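Local coordinates for Non-structural maintenance of chromosomes element 4 (Xenopus laevis, PDB 7DG2), which serves as a subunit of the Smc5/6 complex, binding the Nse1-Nse3 dimer and probably helping to repair DNA breaks by homologous recombination, at the interface of chains B and A. Coordinates in Å, arbitrary orientation; residue numbers count along the deposited sequence, not the author numbering. Chains: chain A, Non-structural maintenance of chromosomes element 4; chain B, MAGE domain-containing protein.

The interface of chains B and A. Residues chain B 104, 124, 127-128; chain A 9-10, 12-13, 16.
B:Arg127, at the C-terminal end of helix 118-127 of the MAGE protein Nse3, grips the first two turns of Nse4 helix 9-20 by two hydrogen bonds, where the Nse3-binding segment of Nse4 docks on the MAGE homology domain and so holds Nse4 on the Nse1-Nse3 dimer. B:Arg127 NE gives a nearly straight bond, 2.8 Å long, to the hydroxyl OG1 of A:Thr13, which lies in the guanidinium plane at its edge. B:Arg127 NH1 reaches the carbonyl O of A:Pro9 at 3.1 Å, approaching from above the carbonyl plane and not along a lone pair. A bend at chi3 (-66°) turns the guanidinium towards helix 9-20, bringing NE to A:Thr13 and one face against A:Thr10 OG1. The hydroxyl of A:Thr13 is also held within its own chain: with OG1 between backbone N and carbonyl carbon (chi1 53°), it donates to A:Thr10 O. A leucine in place of B:Arg127 would probably leave A:Thr13 OG1 and A:Pro9 O without their cross-chain donors and weaken the hold on this helix start.

Apolar contacts continue along the same helix. The methyl of A:Thr13 wedges between B:Met124 and B:Leu128, with CG2 3.5 Å from B:Met124 CG, while B:Leu128 CD2 packs on A:Thr13 CB. B:Met124 SD crosses obliquely to A:Phe12, touching its ring carbon CD2. One turn on from that ring, A:Leu16 meets B:Val104 of helix 94-111 tip to tip, its CD1 3.8 Å from the valine CG2.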
loop_
_atom_site.group_PDB
_atom_site.type_symbol
_atom_site.label_atom_id
_atom_site.label_comp_id
_atom_site.label_asym_id
_atom_site.label_seq_id
_atom_site.Cartn_x
_atom_site.Cartn_y
_atom_site.Cartn_z
ATOM N N VAL B 104 -1.620 -3.055 21.011
ATOM C CA VAL B 104 -2.304 -3.216 22.290
ATOM C C VAL B 104 -2.266 -4.676 22.728
ATOM O O VAL B 104 -2.036 -4.983 23.906
ATOM C CB VAL B 104 -3.743 -2.685 22.173
ATOM C CG1 VAL B 104 -4.566 -3.086 23.384
ATOM C CG2 VAL B 104 -3.728 -1.179 22.006
ATOM N N MET B 124 -9.822 -7.407 27.891
ATOM C CA MET B 124 -9.211 -6.095 27.694
ATOM C C MET B 124 -9.854 -5.356 26.525
ATOM O O MET B 124 -10.262 -4.198 26.659
ATOM C CB MET B 124 -7.701 -6.248 27.463
ATOM C CG MET B 124 -6.977 -4.935 27.128
ATOM S SD MET B 124 -5.192 -5.128 26.862
ATOM C CE MET B 124 -5.202 -6.077 25.340
ATOM N N ARG B 127 -13.165 -3.327 26.791
ATOM C CA ARG B 127 -13.117 -1.964 27.306
ATOM C C ARG B 127 -12.744 -0.956 26.226
ATOM O O ARG B 127 -12.984 0.244 26.401
ATOM C CB ARG B 127 -12.143 -1.880 28.481
ATOM C CG ARG B 127 -12.578 -2.721 29.675
ATOM C CD ARG B 127 -11.781 -2.400 30.931
ATOM N NE ARG B 127 -10.375 -2.777 30.813
ATOM C CZ ARG B 127 -9.919 -4.017 30.960
ATOM N NH1 ARG B 127 -8.621 -4.271 30.834
ATOM N NH2 ARG B 127 -10.758 -5.010 31.239
ATOM N N LEU B 128 -12.164 -1.412 25.119
ATOM C CA LEU B 128 -11.928 -0.572 23.955
ATOM C C LEU B 128 -13.061 -0.679 22.939
ATOM O O LEU B 128 -12.888 -0.277 21.781
ATOM C CB LEU B 128 -10.583 -0.932 23.318
ATOM C CG LEU B 128 -9.414 -0.920 24.306
ATOM C CD1 LEU B 128 -8.118 -1.370 23.639
ATOM C CD2 LEU B 128 -9.238 0.466 24.909
ATOM N N PRO A 9 -4.090 -4.119 33.401
ATOM C CA PRO A 9 -4.707 -3.902 32.081
ATOM C C PRO A 9 -5.874 -2.938 32.101
ATOM O O PRO A 9 -6.220 -2.399 31.044
ATOM C CB PRO A 9 -5.172 -5.305 31.666
ATOM C CG PRO A 9 -4.395 -6.244 32.531
ATOM C CD PRO A 9 -4.173 -5.525 33.824
ATOM N N THR A 10 -6.506 -2.724 33.256
ATOM C CA THR A 10 -7.639 -1.812 33.327
ATOM C C THR A 10 -7.175 -0.363 33.307
ATOM O O THR A 10 -7.761 0.473 32.610
ATOM C CB THR A 10 -8.457 -2.100 34.587
ATOM O OG1 THR A 10 -9.025 -3.411 34.494
ATOM C CG2 THR A 10 -9.566 -1.074 34.754
ATOM N N PHE A 12 -4.465 0.409 31.896
ATOM C CA PHE A 12 -3.958 0.506 30.532
ATOM C C PHE A 12 -5.051 0.926 29.557
ATOM O O PHE A 12 -4.855 1.846 28.759
ATOM C CB PHE A 12 -3.342 -0.832 30.125
ATOM C CG PHE A 12 -2.681 -0.833 28.766
ATOM C CD1 PHE A 12 -1.758 0.139 28.419
ATOM C CD2 PHE A 12 -2.933 -1.863 27.870
ATOM C CE1 PHE A 12 -1.129 0.113 27.179
ATOM C CE2 PHE A 12 -2.312 -1.902 26.629
ATOM C CZ PHE A 12 -1.408 -0.906 26.280
ATOM N N THR A 13 -6.220 0.270 29.599
ATOM C CA THR A 13 -7.244 0.658 28.631
ATOM C C THR A 13 -7.789 2.047 28.928
ATOM O O THR A 13 -8.158 2.773 28.001
ATOM C CB THR A 13 -8.400 -0.342 28.573
ATOM O OG1 THR A 13 -8.919 -0.571 29.886
ATOM C CG2 THR A 13 -7.951 -1.659 27.939
ATOM N N LEU A 16 -5.307 4.274 27.254
ATOM C CA LEU A 16 -5.433 4.203 25.800
ATOM C C LEU A 16 -6.601 5.053 25.318
ATOM O O LEU A 16 -6.480 5.798 24.340
ATOM C CB LEU A 16 -5.605 2.751 25.343
ATOM C CG LEU A 16 -4.369 1.849 25.420
ATOM C CD1 LEU A 16 -4.751 0.357 25.327
ATOM C CD2 LEU A 16 -3.402 2.215 24.309
#